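Local coordinates for EmGH1 (Erythrobacter marinus, PDB 5Z87), which probably hydrolyses beta-glucosidic bonds as a glycoside hydrolase family 3 enzyme, releasing glucose from the ends of small beta-linked sugars, at residues Met147-Phe153 and Ser622-Val627; Asp200-Val206 and Met725-Gln729. All coordinates share one frame. Numbering follows the deposited sequence.

Contact 1. Residues Met147-Phe153 and Ser622-Val627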
ATOM      1  N   MET A 147     -19.352 -11.433  -2.359  1.00 18.14           N
ATOM      2  CA  MET A 147     -18.305 -12.056  -1.541  1.00 18.29           C
ATOM      3  C   MET A 147     -18.835 -13.262  -0.771  1.00 18.77           C
ATOM      4  O   MET A 147     -18.131 -14.268  -0.629  1.00 23.56           O
ATOM      5  CB  MET A 147     -17.696 -11.047  -0.568  1.00 18.68           C
ATOM      6  CG  MET A 147     -16.476 -11.612   0.180  1.00 19.45           C
ATOM      7  SD  MET A 147     -15.410 -10.290   0.758  1.00 27.11           S
ATOM      8  CE  MET A 147     -14.379  -9.980  -0.677  1.00 15.95           C
ATOM      9  N   ALA A 148     -20.070 -13.186  -0.267  1.00 17.25           N
ATOM     10  CA  ALA A 148     -20.685 -14.358   0.355  1.00 18.89           C
ATOM     11  C   ALA A 148     -20.720 -15.530  -0.614  1.00 18.20           C
ATOM     12  O   ALA A 148     -20.289 -16.644  -0.285  1.00 22.82           O
ATOM     13  CB  ALA A 148     -22.100 -14.022   0.834  1.00 19.95           C
ATOM     14  N   MET A 149     -21.208 -15.292  -1.826  1.00 19.97           N
ATOM     15  CA  MET A 149     -21.320 -16.383  -2.790  1.00 19.48           C
ATOM     16  C   MET A 149     -19.957 -16.933  -3.167  1.00 21.69           C
ATOM     17  O   MET A 149     -19.838 -18.118  -3.518  1.00 23.75           O
ATOM     18  CB  MET A 149     -22.068 -15.912  -4.032  1.00 19.18           C
ATOM     19  CG  MET A 149     -23.552 -15.619  -3.794  1.00 22.41           C
ATOM     20  SD  MET A 149     -24.435 -15.547  -5.367  1.00 25.83           S
ATOM     21  CE  MET A 149     -24.084 -13.885  -5.904  1.00 16.47           C
ATOM     22  N   ALA A 150     -18.915 -16.093  -3.115  1.00 18.10           N
ATOM     23  CA  ALA A 150     -17.565 -16.587  -3.385  1.00 17.71           C
ATOM     24  C   ALA A 150     -17.130 -17.624  -2.357  1.00 20.49           C
ATOM     25  O   ALA A 150     -16.264 -18.461  -2.654  1.00 21.98           O
ATOM     26  CB  ALA A 150     -16.562 -15.424  -3.410  1.00 16.66           C
ATOM     27  N   CYS A 151     -17.694 -17.573  -1.138  1.00 18.32           N
ATOM     28  CA  CYS A 151     -17.309 -18.540  -0.115  1.00 19.26           C
ATOM     29  C   CYS A 151     -17.808 -19.926  -0.437  1.00 16.48           C
ATOM     30  O   CYS A 151     -17.304 -20.898   0.130  1.00 19.92           O
ATOM     31  CB  CYS A 151     -17.845 -18.166   1.266  1.00 16.41           C
ATOM     32  SG  CYS A 151     -17.426 -16.559   1.882  1.00 18.01           S
ATOM     33  N   ALA A 152     -18.789 -20.034  -1.333  1.00 18.80           N
ATOM     34  CA  ALA A 152     -19.409 -21.322  -1.611  1.00 21.04           C
ATOM     35  C   ALA A 152     -18.509 -22.224  -2.441  1.00 18.72           C
ATOM     36  O   ALA A 152     -18.633 -23.454  -2.363  1.00 24.27           O
ATOM     37  CB  ALA A 152     -20.745 -21.113  -2.323  1.00 20.27           C
ATOM     38  N   PHE A 153     -17.609 -21.645  -3.238  1.00 15.58           N
ATOM     39  CA  PHE A 153     -16.794 -22.422  -4.184  1.00 14.98           C
ATOM     40  C   PHE A 153     -17.669 -23.369  -5.011  1.00 23.51           C
ATOM     41  O   PHE A 153     -17.332 -24.534  -5.237  1.00 18.68           O
ATOM     42  CB  PHE A 153     -15.664 -23.167  -3.459  1.00 16.80           C
ATOM     43  CG  PHE A 153     -14.553 -22.249  -3.008  1.00 20.32           C
ATOM     44  CD1 PHE A 153     -14.730 -21.422  -1.902  1.00 18.23           C
ATOM     45  CD2 PHE A 153     -13.359 -22.171  -3.721  1.00 18.35           C
ATOM     46  CE1 PHE A 153     -13.725 -20.535  -1.484  1.00 19.41           C
ATOM     47  CE2 PHE A 153     -12.340 -21.294  -3.322  1.00 19.02           C
ATOM     48  CZ  PHE A 153     -12.526 -20.468  -2.196  1.00 22.52           C
ATOM     49  N   SER A 622     -20.041 -25.551   4.803  1.00 28.63           N
ATOM     50  CA  SER A 622     -19.026 -25.928   3.830  1.00 22.40           C
ATOM     51  C   SER A 622     -18.448 -24.719   3.105  1.00 21.99           C
ATOM     52  O   SER A 622     -17.747 -24.903   2.108  1.00 21.27           O
ATOM     53  CB  SER A 622     -19.615 -26.905   2.808  1.00 20.63           C
ATOM     54  OG  SER A 622     -20.480 -26.218   1.913  1.00 25.86           O
ATOM     55  N   GLY A 623     -18.756 -23.498   3.541  1.00 19.10           N
ATOM     56  CA  GLY A 623     -18.121 -22.331   2.964  1.00 25.48           C
ATOM     57  C   GLY A 623     -16.643 -22.255   3.307  1.00 25.77           C
ATOM     58  O   GLY A 623     -16.184 -22.767   4.330  1.00 21.59           O
ATOM     59  N   LYS A 624     -15.882 -21.615   2.416  1.00 24.44           N
ATOM     60  CA  LYS A 624     -14.456 -21.367   2.599  1.00 23.44           C
ATOM     61  C   LYS A 624     -14.182 -19.889   2.371  1.00 20.52           C
ATOM     62  O   LYS A 624     -14.841 -19.248   1.550  1.00 21.68           O
ATOM     63  CB  LYS A 624     -13.604 -22.201   1.633  1.00 18.18           C
ATOM     64  CG  LYS A 624     -13.816 -23.709   1.730  1.00 24.14           C
ATOM     65  CD  LYS A 624     -13.121 -24.262   2.966  1.00 21.41           C
ATOM     66  CE  LYS A 624     -12.844 -25.737   2.831  1.00 26.99           C
ATOM     67  NZ  LYS A 624     -12.121 -26.271   4.019  1.00 26.36           N
ATOM     68  N   LEU A 625     -13.207 -19.345   3.095  1.00 19.32           N
ATOM     69  CA  LEU A 625     -12.889 -17.921   2.949  1.00 17.50           C
ATOM     70  C   LEU A 625     -12.279 -17.649   1.574  1.00 22.28           C
ATOM     71  O   LEU A 625     -11.364 -18.374   1.148  1.00 24.10           O
ATOM     72  CB  LEU A 625     -11.939 -17.472   4.051  1.00 18.27           C
ATOM     73  CG  LEU A 625     -12.647 -17.245   5.386  1.00 22.96           C
ATOM     74  CD1 LEU A 625     -11.632 -16.953   6.478  1.00 12.07           C
ATOM     75  CD2 LEU A 625     -13.679 -16.117   5.273  1.00 12.18           C
ATOM     76  N   PRO A 626     -12.780 -16.661   0.830  1.00 20.82           N
ATOM     77  CA  PRO A 626     -12.153 -16.291  -0.452  1.00 24.55           C
ATOM     78  C   PRO A 626     -11.160 -15.141  -0.327  1.00 22.62           C
ATOM     79  O   PRO A 626     -10.672 -14.658  -1.361  1.00 17.80           O
ATOM     80  CB  PRO A 626     -13.366 -15.867  -1.284  1.00 17.24           C
ATOM     81  CG  PRO A 626     -14.258 -15.166  -0.245  1.00 22.04           C
ATOM     82  CD  PRO A 626     -14.049 -15.935   1.051  1.00 22.16           C
ATOM     83  N   VAL A 627     -10.894 -14.693   0.897  1.00 19.88           N
ATOM     84  CA  VAL A 627      -9.876 -13.704   1.210  1.00 17.45           C
ATOM     85  C   VAL A 627      -9.068 -14.234   2.384  1.00 21.84           C
ATOM     86  O   VAL A 627      -9.487 -15.152   3.093  1.00 21.07           O
ATOM     87  CB  VAL A 627     -10.483 -12.335   1.577  1.00 20.10           C
ATOM     88  CG1 VAL A 627     -11.078 -11.656   0.370  1.00 15.89           C
ATOM     89  CG2 VAL A 627     -11.535 -12.523   2.690  1.00 14.99           C
TER
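The backbones of 147-153 and 622-627 come closest at C151 and K624, whose CA atoms lie 4.8 Å apart. Here the chain is running out of helix 146-150, and the carbonyl of C151 turns to the irregular 622-627 segment: K624 N donates to C151 O at 2.8 Å and a nearly straight 170°. Two CA-H...O contacts flank this bond, G623 CA to C151 O at 3.3 Å and C151 CA to K624 O at 3.1 Å, so the two segments meet backbone to backbone. F153 then leaves helical geometry with positive phi.

P626 does most of the side-chain work. Its ring lies against the end of the helix, with CB 3.9 Å from A150 CB, CG 4.2 Å from M147 CG and CD 3.5 Å from C151 SG. Beyond it M147 CE reaches V627 CG1 at 3.8 Å. At the other end the edge of the F153 ring faces the backbone of K624, CE1 being 3.5 Å from K624 O; the K624 amine (NZ) leads out of the contact, to a salt bridge with D705.

F601, on strand 596-601, covers M147 and C151. The contact thus joins the family 3 N-terminal, TIM-barrel-related domain to the C-terminal domain, away from the ligand pocket: one backbone hydrogen bond and two CA-H...O contacts are the polar part; the remainder is buried apolar contact, most of it against P626.

Contact 2. Residues Asp200-Val206 and Met725-Gln729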
ATOM      1  N   ASP A 200      -8.288 -13.790  -4.771  1.00 13.74           N
ATOM      2  CA  ASP A 200      -7.510 -14.726  -5.585  1.00 24.53           C
ATOM      3  C   ASP A 200      -7.840 -14.579  -7.068  1.00 20.38           C
ATOM      4  O   ASP A 200      -9.019 -14.619  -7.438  1.00 18.38           O
ATOM      5  CB  ASP A 200      -7.776 -16.155  -5.168  1.00 16.33           C
ATOM      6  CG  ASP A 200      -7.015 -17.139  -6.017  1.00 21.17           C
ATOM      7  OD1 ASP A 200      -5.772 -17.034  -6.060  1.00 20.92           O
ATOM      8  OD2 ASP A 200      -7.651 -18.002  -6.648  1.00 19.93           O
ATOM      9  N   PRO A 201      -6.827 -14.450  -7.940  1.00 25.40           N
ATOM     10  CA  PRO A 201      -7.120 -14.324  -9.381  1.00 16.98           C
ATOM     11  C   PRO A 201      -7.846 -15.524  -9.956  1.00 24.42           C
ATOM     12  O   PRO A 201      -8.765 -15.347 -10.774  1.00 19.25           O
ATOM     13  CB  PRO A 201      -5.731 -14.136 -10.000  1.00 22.18           C
ATOM     14  CG  PRO A 201      -4.909 -13.511  -8.887  1.00 18.60           C
ATOM     15  CD  PRO A 201      -5.395 -14.239  -7.651  1.00 22.37           C
ATOM     16  N   HIS A 202      -7.494 -16.743  -9.539  1.00 19.80           N
ATOM     17  CA  HIS A 202      -8.171 -17.910 -10.105  1.00 19.38           C
ATOM     18  C   HIS A 202      -9.646 -17.946  -9.715  1.00 20.88           C
ATOM     19  O   HIS A 202     -10.510 -18.199 -10.563  1.00 21.59           O
ATOM     20  CB  HIS A 202      -7.476 -19.201  -9.675  1.00 20.60           C
ATOM     21  CG  HIS A 202      -8.182 -20.439 -10.131  1.00 25.86           C
ATOM     22  ND1 HIS A 202      -8.047 -20.945 -11.408  1.00 29.80           N
ATOM     23  CD2 HIS A 202      -9.051 -21.260  -9.491  1.00 24.54           C
ATOM     24  CE1 HIS A 202      -8.787 -22.033 -11.529  1.00 23.70           C
ATOM     25  NE2 HIS A 202      -9.406 -22.247 -10.381  1.00 26.17           N
ATOM     26  N   VAL A 203      -9.952 -17.686  -8.440  1.00 21.49           N
ATOM     27  CA  VAL A 203     -11.337 -17.690  -7.980  1.00 21.29           C
ATOM     28  C   VAL A 203     -12.145 -16.615  -8.699  1.00 21.30           C
ATOM     29  O   VAL A 203     -13.261 -16.866  -9.175  1.00 23.63           O
ATOM     30  CB  VAL A 203     -11.401 -17.515  -6.448  1.00 18.21           C
ATOM     31  CG1 VAL A 203     -12.781 -17.022  -6.020  1.00 16.44           C
ATOM     32  CG2 VAL A 203     -11.031 -18.828  -5.735  1.00 12.33           C
ATOM     33  N   VAL A 204     -11.602 -15.396  -8.782  1.00 19.28           N
ATOM     34  CA  VAL A 204     -12.344 -14.315  -9.426  1.00 18.69           C
ATOM     35  C   VAL A 204     -12.516 -14.599 -10.915  1.00 18.23           C
ATOM     36  O   VAL A 204     -13.554 -14.272 -11.501  1.00 19.81           O
ATOM     37  CB  VAL A 204     -11.643 -12.965  -9.170  1.00 20.39           C
ATOM     38  CG1 VAL A 204     -12.319 -11.852  -9.933  1.00 17.88           C
ATOM     39  CG2 VAL A 204     -11.650 -12.639  -7.698  1.00 23.36           C
ATOM     40  N   THR A 205     -11.531 -15.255 -11.531  1.00 16.57           N
ATOM     41  CA  THR A 205     -11.619 -15.623 -12.941  1.00 21.22           C
ATOM     42  C   THR A 205     -12.681 -16.693 -13.161  1.00 26.27           C
ATOM     43  O   THR A 205     -13.504 -16.594 -14.080  1.00 21.96           O
ATOM     44  CB  THR A 205     -10.250 -16.103 -13.427  1.00 19.34           C
ATOM     45  OG1 THR A 205      -9.351 -14.989 -13.437  1.00 18.17           O
ATOM     46  CG2 THR A 205     -10.328 -16.713 -14.826  1.00 19.95           C
ATOM     47  N   VAL A 206     -12.681 -17.718 -12.309  1.00 23.00           N
ATOM     48  CA  VAL A 206     -13.679 -18.774 -12.416  1.00 19.67           C
ATOM     49  C   VAL A 206     -15.067 -18.206 -12.166  1.00 23.66           C
ATOM     50  O   VAL A 206     -16.023 -18.518 -12.886  1.00 27.16           O
ATOM     51  CB  VAL A 206     -13.340 -19.912 -11.438  1.00 28.73           C
ATOM     52  CG1 VAL A 206     -14.546 -20.807 -11.234  1.00 26.03           C
ATOM     53  CG2 VAL A 206     -12.135 -20.700 -11.947  1.00 22.31           C
ATOM     54  N   MET A 725      -3.138 -20.273  -6.361  1.00 15.69           N
ATOM     55  CA  MET A 725      -4.210 -21.227  -6.610  1.00 19.00           C
ATOM     56  C   MET A 725      -4.412 -21.429  -8.109  1.00 23.94           C
ATOM     57  O   MET A 725      -4.459 -20.464  -8.884  1.00 18.85           O
ATOM     58  CB  MET A 725      -5.511 -20.762  -5.966  1.00 20.84           C
ATOM     59  CG  MET A 725      -6.708 -21.588  -6.412  1.00 21.07           C
ATOM     60  SD  MET A 725      -8.200 -21.258  -5.442  1.00 20.47           S
ATOM     61  CE  MET A 725      -7.957 -22.387  -4.069  1.00 19.00           C
ATOM     62  N   ARG A 726      -4.500 -22.697  -8.514  1.00 21.29           N
ATOM     63  CA  ARG A 726      -4.741 -23.060  -9.899  1.00 23.22           C
ATOM     64  C   ARG A 726      -5.937 -23.985 -10.082  1.00 27.05           C
ATOM     65  O   ARG A 726      -6.292 -24.266 -11.229  1.00 26.97           O
ATOM     66  CB  ARG A 726      -3.492 -23.717 -10.512  1.00 23.29           C
ATOM     67  CG  ARG A 726      -2.322 -22.752 -10.719  1.00 26.40           C
ATOM     68  CD  ARG A 726      -2.734 -21.667 -11.695  1.00 26.72           C
ATOM     69  NE  ARG A 726      -1.676 -20.714 -12.023  1.00 23.22           N
ATOM     70  CZ  ARG A 726      -1.527 -19.535 -11.426  1.00 29.99           C
ATOM     71  NH1 ARG A 726      -2.341 -19.189 -10.440  1.00 27.18           N
ATOM     72  NH2 ARG A 726      -0.549 -18.709 -11.793  1.00 28.75           N
ATOM     73  N   GLY A 727      -6.567 -24.457  -9.007  1.00 23.84           N
ATOM     74  CA  GLY A 727      -7.771 -25.264  -9.123  1.00 26.96           C
ATOM     75  C   GLY A 727      -8.463 -25.438  -7.787  1.00 25.62           C
ATOM     76  O   GLY A 727      -7.858 -25.272  -6.723  1.00 22.36           O
ATOM     77  N   PHE A 728      -9.754 -25.765  -7.857  1.00 26.96           N
ATOM     78  CA  PHE A 728     -10.486 -26.187  -6.669  1.00 23.09           C
ATOM     79  C   PHE A 728     -11.668 -27.053  -7.083  1.00 27.72           C
ATOM     80  O   PHE A 728     -12.154 -26.978  -8.213  1.00 25.92           O
ATOM     81  CB  PHE A 728     -10.957 -24.995  -5.822  1.00 20.17           C
ATOM     82  CG  PHE A 728     -12.009 -24.147  -6.481  1.00 25.00           C
ATOM     83  CD1 PHE A 728     -13.332 -24.573  -6.561  1.00 20.02           C
ATOM     84  CD2 PHE A 728     -11.679 -22.905  -7.000  1.00 20.23           C
ATOM     85  CE1 PHE A 728     -14.299 -23.780  -7.167  1.00 23.56           C
ATOM     86  CE2 PHE A 728     -12.645 -22.103  -7.597  1.00 25.24           C
ATOM     87  CZ  PHE A 728     -13.962 -22.543  -7.678  1.00 20.88           C
ATOM     88  N   GLN A 729     -12.149 -27.844  -6.130  1.00 26.90           N
ATOM     89  CA  GLN A 729     -13.268 -28.749  -6.359  1.00 23.36           C
ATOM     90  C   GLN A 729     -13.983 -28.989  -5.040  1.00 22.61           C
ATOM     91  O   GLN A 729     -13.409 -29.582  -4.126  1.00 23.37           O
ATOM     92  CB  GLN A 729     -12.776 -30.069  -6.941  1.00 23.44           C
ATOM     93  CG  GLN A 729     -13.885 -31.051  -7.286  1.00 22.19           C
ATOM     94  CD  GLN A 729     -14.916 -30.449  -8.208  1.00 35.54           C
ATOM     95  OE1 GLN A 729     -14.645 -30.220  -9.392  1.00 45.50           O
ATOM     96  NE2 GLN A 729     -16.104 -30.164  -7.671  1.00 32.03           N
TER
HETATM   97  O   HOH W   1      -4.792 -17.608  -8.407  1.00 21.82           O
HETATM   98  O   HOH W   2     -11.218 -24.556 -10.532  1.00 23.16           O
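H202 lays its imidazole over the backbone of strand 724-733, with R726 O and G727 N over one face of the ring; its CE1 is 3.4 Å from R726 O and its NE2 3.7 Å from G727 CA. This is a helix-on-strand contact between the first turns of helix 201-216, in the family 3 N-terminal (TIM-barrel) domain, and an edge strand of the fibronectin type III-like domain. Their local axes approach to 7.9 Å and cross at -51°. The strand carries a classic beta bulge here, R726 and G727 both facing L709 on strand 703-713.

D200 is the N-cap of the helix: its OD2 accepts from V203 N at 2.9 Å. The same carboxylate oxygen lies 3.5 Å from M725 SD, while OD1 is also held by Y640, whose hydroxyl bonds M725 N as well. Apolar packing continues along the helix: V203 CG2 touches M725 SD at 3.7 Å and F728 CE2 at 4.1 Å, and one turn on V206 CG1 meets F728 CZ at 4.0 Å. The rings of H202 and F728 sit obliquely, centroids 5.9 Å apart.

No direct hydrogen bond crosses between the segments; water does that work. One water gives to D200 OD1 at 2.6 Å and to M725 O at 2.9 Å and accepts from H202 N at 3.1 Å. The second lies 2.9 Å from H202 NE2 and accepts from F728 N at 3.3 Å.

The centres of contacts 1 and 2 are 12 Å apart, and the two touch through F153: its ring meets F728 edge-to-face, with F153 CD2 3.7 Å from F728 CG, and F153 CE2 lies 3.7 Å from V203 CG2. Along the chain the segments alternate, 147-153, 200-206, 622-627, 725-729, so both first halves belong to the N-terminal domain, while the partners come from the C-terminal and fibronectin type III-like domains in turn. K730, just past contact 2 on strand 724-733, also bonds S622 OG and A152 O of contact 1. All three domains therefore converge on one continuous interface, with F153 at its three-way junction.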